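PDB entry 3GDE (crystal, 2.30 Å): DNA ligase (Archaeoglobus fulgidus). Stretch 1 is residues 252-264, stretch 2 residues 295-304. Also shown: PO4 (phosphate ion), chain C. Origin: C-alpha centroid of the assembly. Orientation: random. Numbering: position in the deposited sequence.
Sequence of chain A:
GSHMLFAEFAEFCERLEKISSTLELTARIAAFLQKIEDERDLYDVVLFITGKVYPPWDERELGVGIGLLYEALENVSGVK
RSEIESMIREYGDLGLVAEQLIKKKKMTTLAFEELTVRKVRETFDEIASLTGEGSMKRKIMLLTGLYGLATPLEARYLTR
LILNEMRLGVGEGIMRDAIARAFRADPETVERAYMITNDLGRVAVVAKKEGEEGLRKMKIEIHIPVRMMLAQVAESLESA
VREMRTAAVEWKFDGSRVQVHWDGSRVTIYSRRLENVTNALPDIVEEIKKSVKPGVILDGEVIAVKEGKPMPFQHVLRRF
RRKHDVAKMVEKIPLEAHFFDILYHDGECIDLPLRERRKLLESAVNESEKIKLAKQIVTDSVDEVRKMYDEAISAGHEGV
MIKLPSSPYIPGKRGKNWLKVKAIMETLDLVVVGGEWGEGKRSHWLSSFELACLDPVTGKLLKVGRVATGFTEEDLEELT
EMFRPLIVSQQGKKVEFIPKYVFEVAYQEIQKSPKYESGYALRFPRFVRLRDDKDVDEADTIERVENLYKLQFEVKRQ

Stretch 1, residues 252-264: KFDGSRVQVHWDG
Stretch 2 (295-304) GVILDGEVIA

The two stretches pair antiparallel from Ser 256-Val 302 to Trp 262-Val 296, their strand directions 136° apart and their axes approaching to 4.5 Å. Backbone angles are extended (Val 258 -139/164, Ile 297 -130/118); the backbone hydrogen bonds fix the register, and the CA-CA separations alternate with it. Ser 256-Val 302, Val 258-Gly 300, Val 260-Leu 298 and Trp 262-Val 296 are hydrogen-bonded backbone pairs, with the wider CA-CA spacing; Arg 257-Glu 301, Gln 259-Asp 299 and His 261-Ile 297 are non-hydrogen-bonded backbone pairs, with the narrower. Each hydrogen-bonded pair is reciprocal: Val 258 N reaches Gly 300 O at 2.9 Å, and Gly 300 N returns to Val 258 O at 3.0 Å. At the far end Val 296 N is very short, 2.5 Å, to Trp 262 O, the carbonyl of the cis peptide that leads into Asp 263.

On one face the side chain of Arg 257, t at chi1 to chi3, brings Arg 257 NH2 2.5 Å from Asp 299 OD2, a salt bridge in which OD2 lies at the guanidinium edge, near its plane. Gln 259 (chi1 t, chi2 t) gives only a weak bond, NE2 to Asp 299 OD1 3.5 Å, while its OE1 accepts from His 261 NE2 at 2.8 Å. Ile 297 (m, t) sets CG2 3.6 Å from the His 261 ring centroid, 19° off its normal: a CH-pi contact. On the opposite face, Val 258 (m) CG2 packs 3.6 Å from Val 302 (t) CG2.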

# COMPACT_ATOMS: atom_id res chain seq x y z
N LYS A 252 15.84 3.31 -17.48
CA LYS A 252 15.28 3.11 -16.16
C LYS A 252 16.03 3.94 -15.13
O LYS A 252 17.19 3.65 -14.81
CB LYS A 252 15.29 1.64 -15.74
CG LYS A 252 14.51 1.46 -14.45
CD LYS A 252 14.36 0.01 -14.08
CE LYS A 252 13.27 -0.15 -13.05
NZ LYS A 252 13.58 0.57 -11.79
N PHE A 253 15.35 4.96 -14.61
CA PHE A 253 15.92 5.91 -13.65
C PHE A 253 16.05 5.40 -12.21
O PHE A 253 15.22 4.64 -11.72
CB PHE A 253 15.12 7.22 -13.66
CG PHE A 253 15.06 7.88 -15.01
CD1 PHE A 253 16.08 8.73 -15.42
CD2 PHE A 253 13.98 7.66 -15.86
CE1 PHE A 253 16.04 9.35 -16.68
CE2 PHE A 253 13.92 8.26 -17.12
CZ PHE A 253 14.95 9.11 -17.53
N ASP A 254 17.11 5.83 -11.54
CA ASP A 254 17.21 5.69 -10.10
C ASP A 254 16.41 6.84 -9.49
O ASP A 254 16.93 7.95 -9.30
CB ASP A 254 18.68 5.73 -9.64
CG ASP A 254 18.83 5.55 -8.13
OD1 ASP A 254 17.81 5.52 -7.41
OD2 ASP A 254 19.98 5.43 -7.65
N GLY A 255 15.14 6.57 -9.23
CA GLY A 255 14.24 7.57 -8.66
C GLY A 255 12.96 6.97 -8.13
O GLY A 255 12.88 5.76 -7.91
N SER A 256 11.96 7.82 -7.90
CA SER A 256 10.66 7.37 -7.42
C SER A 256 9.57 7.65 -8.43
O SER A 256 9.40 8.78 -8.87
CB SER A 256 10.31 8.01 -6.08
OG SER A 256 11.33 7.77 -5.14
N ARG A 257 8.81 6.62 -8.76
CA ARG A 257 7.70 6.76 -9.68
C ARG A 257 6.57 7.62 -9.09
O ARG A 257 6.24 7.53 -7.90
CB ARG A 257 7.19 5.40 -10.11
CG ARG A 257 6.41 5.47 -11.39
CD ARG A 257 6.26 4.12 -12.02
NE ARG A 257 5.24 4.14 -13.05
CZ ARG A 257 4.76 3.06 -13.64
NH1 ARG A 257 5.22 1.85 -13.30
NH2 ARG A 257 3.81 3.17 -14.56
N VAL A 258 6.01 8.48 -9.92
CA VAL A 258 4.89 9.33 -9.53
C VAL A 258 3.87 9.42 -10.66
O VAL A 258 4.14 9.09 -11.83
CB VAL A 258 5.31 10.78 -9.12
CG1 VAL A 258 6.21 10.76 -7.91
CG2 VAL A 258 5.94 11.54 -10.30
N GLN A 259 2.69 9.89 -10.28
CA GLN A 259 1.62 10.15 -11.22
C GLN A 259 1.10 11.57 -10.97
O GLN A 259 0.73 11.93 -9.86
CB GLN A 259 0.54 9.10 -11.06
CG GLN A 259 -0.53 9.13 -12.11
CD GLN A 259 -1.57 8.08 -11.88
OE1 GLN A 259 -2.58 8.34 -11.24
NE2 GLN A 259 -1.30 6.87 -12.35
N VAL A 260 1.11 12.38 -12.02
CA VAL A 260 0.83 13.81 -11.92
C VAL A 260 -0.50 14.14 -12.60
O VAL A 260 -0.71 13.80 -13.76
CB VAL A 260 1.99 14.65 -12.52
CG1 VAL A 260 1.60 16.12 -12.68
CG2 VAL A 260 3.24 14.50 -11.65
N HIS A 261 -1.38 14.80 -11.84
CA HIS A 261 -2.72 15.16 -12.31
C HIS A 261 -2.88 16.68 -12.38
O HIS A 261 -2.62 17.38 -11.39
CB HIS A 261 -3.78 14.58 -11.37
CG HIS A 261 -3.81 13.09 -11.32
ND1 HIS A 261 -4.86 12.35 -11.83
CD2 HIS A 261 -2.94 12.20 -10.79
CE1 HIS A 261 -4.63 11.07 -11.63
NE2 HIS A 261 -3.47 10.95 -11.00
N TRP A 262 -3.34 17.19 -13.52
CA TRP A 262 -3.39 18.64 -13.79
C TRP A 262 -3.97 18.96 -15.18
O TRP A 262 -3.52 18.36 -16.15
CB TRP A 262 -1.94 19.17 -13.71
CG TRP A 262 -1.64 20.44 -14.48
CD1 TRP A 262 -1.15 20.53 -15.75
CD2 TRP A 262 -1.80 21.78 -14.02
NE1 TRP A 262 -0.99 21.85 -16.11
CE2 TRP A 262 -1.38 22.64 -15.07
CE3 TRP A 262 -2.24 22.35 -12.82
CZ2 TRP A 262 -1.41 24.04 -14.95
CZ3 TRP A 262 -2.26 23.74 -12.70
CH2 TRP A 262 -1.85 24.57 -13.76
N ASP A 263 -4.95 19.84 -15.36
CA ASP A 263 -6.06 20.26 -14.49
C ASP A 263 -6.90 21.34 -15.21
O ASP A 263 -7.93 20.98 -15.77
CB ASP A 263 -5.68 20.69 -13.09
CG ASP A 263 -6.90 21.09 -12.29
OD1 ASP A 263 -8.01 20.61 -12.59
OD2 ASP A 263 -6.74 21.90 -11.36
N GLY A 264 -6.51 22.62 -15.26
CA GLY A 264 -5.24 23.17 -14.76
C GLY A 264 -5.43 24.34 -13.80
O GLY A 264 -5.12 25.49 -14.12
N GLY A 295 -4.95 19.65 -18.15
CA GLY A 295 -5.91 18.62 -18.58
C GLY A 295 -5.28 17.26 -18.83
O GLY A 295 -5.76 16.50 -19.68
N VAL A 296 -4.21 16.95 -18.09
CA VAL A 296 -3.49 15.68 -18.27
C VAL A 296 -3.28 14.90 -16.98
O VAL A 296 -3.37 15.44 -15.86
CB VAL A 296 -2.11 15.86 -19.00
CG1 VAL A 296 -2.27 16.49 -20.37
CG2 VAL A 296 -1.13 16.66 -18.16
N ILE A 297 -3.02 13.60 -17.15
CA ILE A 297 -2.52 12.76 -16.07
C ILE A 297 -1.31 12.04 -16.63
O ILE A 297 -1.41 11.29 -17.61
CB ILE A 297 -3.59 11.78 -15.54
CG1 ILE A 297 -4.70 12.55 -14.86
CG2 ILE A 297 -2.95 10.76 -14.57
CD1 ILE A 297 -6.00 11.82 -14.79
N LEU A 298 -0.17 12.30 -16.02
CA LEU A 298 1.11 11.81 -16.53
C LEU A 298 1.74 10.78 -15.60
O LEU A 298 1.65 10.91 -14.38
CB LEU A 298 2.09 12.98 -16.70
CG LEU A 298 1.70 14.16 -17.60
CD1 LEU A 298 2.82 15.18 -17.63
CD2 LEU A 298 1.35 13.71 -19.01
N ASP A 299 2.40 9.79 -16.20
CA ASP A 299 3.29 8.87 -15.50
C ASP A 299 4.74 9.33 -15.62
O ASP A 299 5.23 9.57 -16.73
CB ASP A 299 3.16 7.46 -16.07
CG ASP A 299 2.42 6.50 -15.14
OD1 ASP A 299 1.60 6.94 -14.29
OD2 ASP A 299 2.67 5.28 -15.28
N GLY A 300 5.44 9.42 -14.49
CA GLY A 300 6.81 9.88 -14.48
C GLY A 300 7.73 9.33 -13.40
O GLY A 300 7.31 8.58 -12.51
N GLU A 301 8.99 9.71 -13.49
CA GLU A 301 9.97 9.40 -12.47
C GLU A 301 10.53 10.69 -11.90
O GLU A 301 10.98 11.58 -12.64
CB GLU A 301 11.08 8.54 -13.06
CG GLU A 301 11.78 7.66 -12.05
CD GLU A 301 11.04 6.36 -11.76
OE1 GLU A 301 11.34 5.76 -10.70
OE2 GLU A 301 10.20 5.92 -12.56
N VAL A 302 10.50 10.81 -10.57
CA VAL A 302 11.15 11.93 -9.89
C VAL A 302 12.54 11.49 -9.42
O VAL A 302 12.68 10.44 -8.76
CB VAL A 302 10.29 12.46 -8.72
CG1 VAL A 302 11.06 13.48 -7.90
CG2 VAL A 302 9.03 13.10 -9.26
N ILE A 303 13.56 12.26 -9.77
CA ILE A 303 14.92 11.94 -9.35
C ILE A 303 15.53 13.09 -8.55
O ILE A 303 15.21 14.26 -8.77
CB ILE A 303 15.85 11.53 -10.54
CG1 ILE A 303 16.10 12.71 -11.49
CG2 ILE A 303 15.29 10.30 -11.28
CD1 ILE A 303 16.97 12.39 -12.69
N ALA A 304 16.38 12.74 -7.59
CA ALA A 304 17.10 13.73 -6.81
C ALA A 304 18.38 14.08 -7.55
O ALA A 304 19.10 13.19 -8.00
CB ALA A 304 17.39 13.21 -5.42
P PO4 C . 12.51 -1.65 -9.06
O1 PO4 C . 13.46 -0.50 -9.27
O2 PO4 C . 12.79 -2.81 -9.99
O3 PO4 C . 12.61 -2.10 -7.62
O4 PO4 C . 11.11 -1.17 -9.35
O HOH W 1 12.91 3.04 -11.93
O HOH W 2 16.70 9.73 -7.15
O HOH W 3 11.55 3.81 -9.25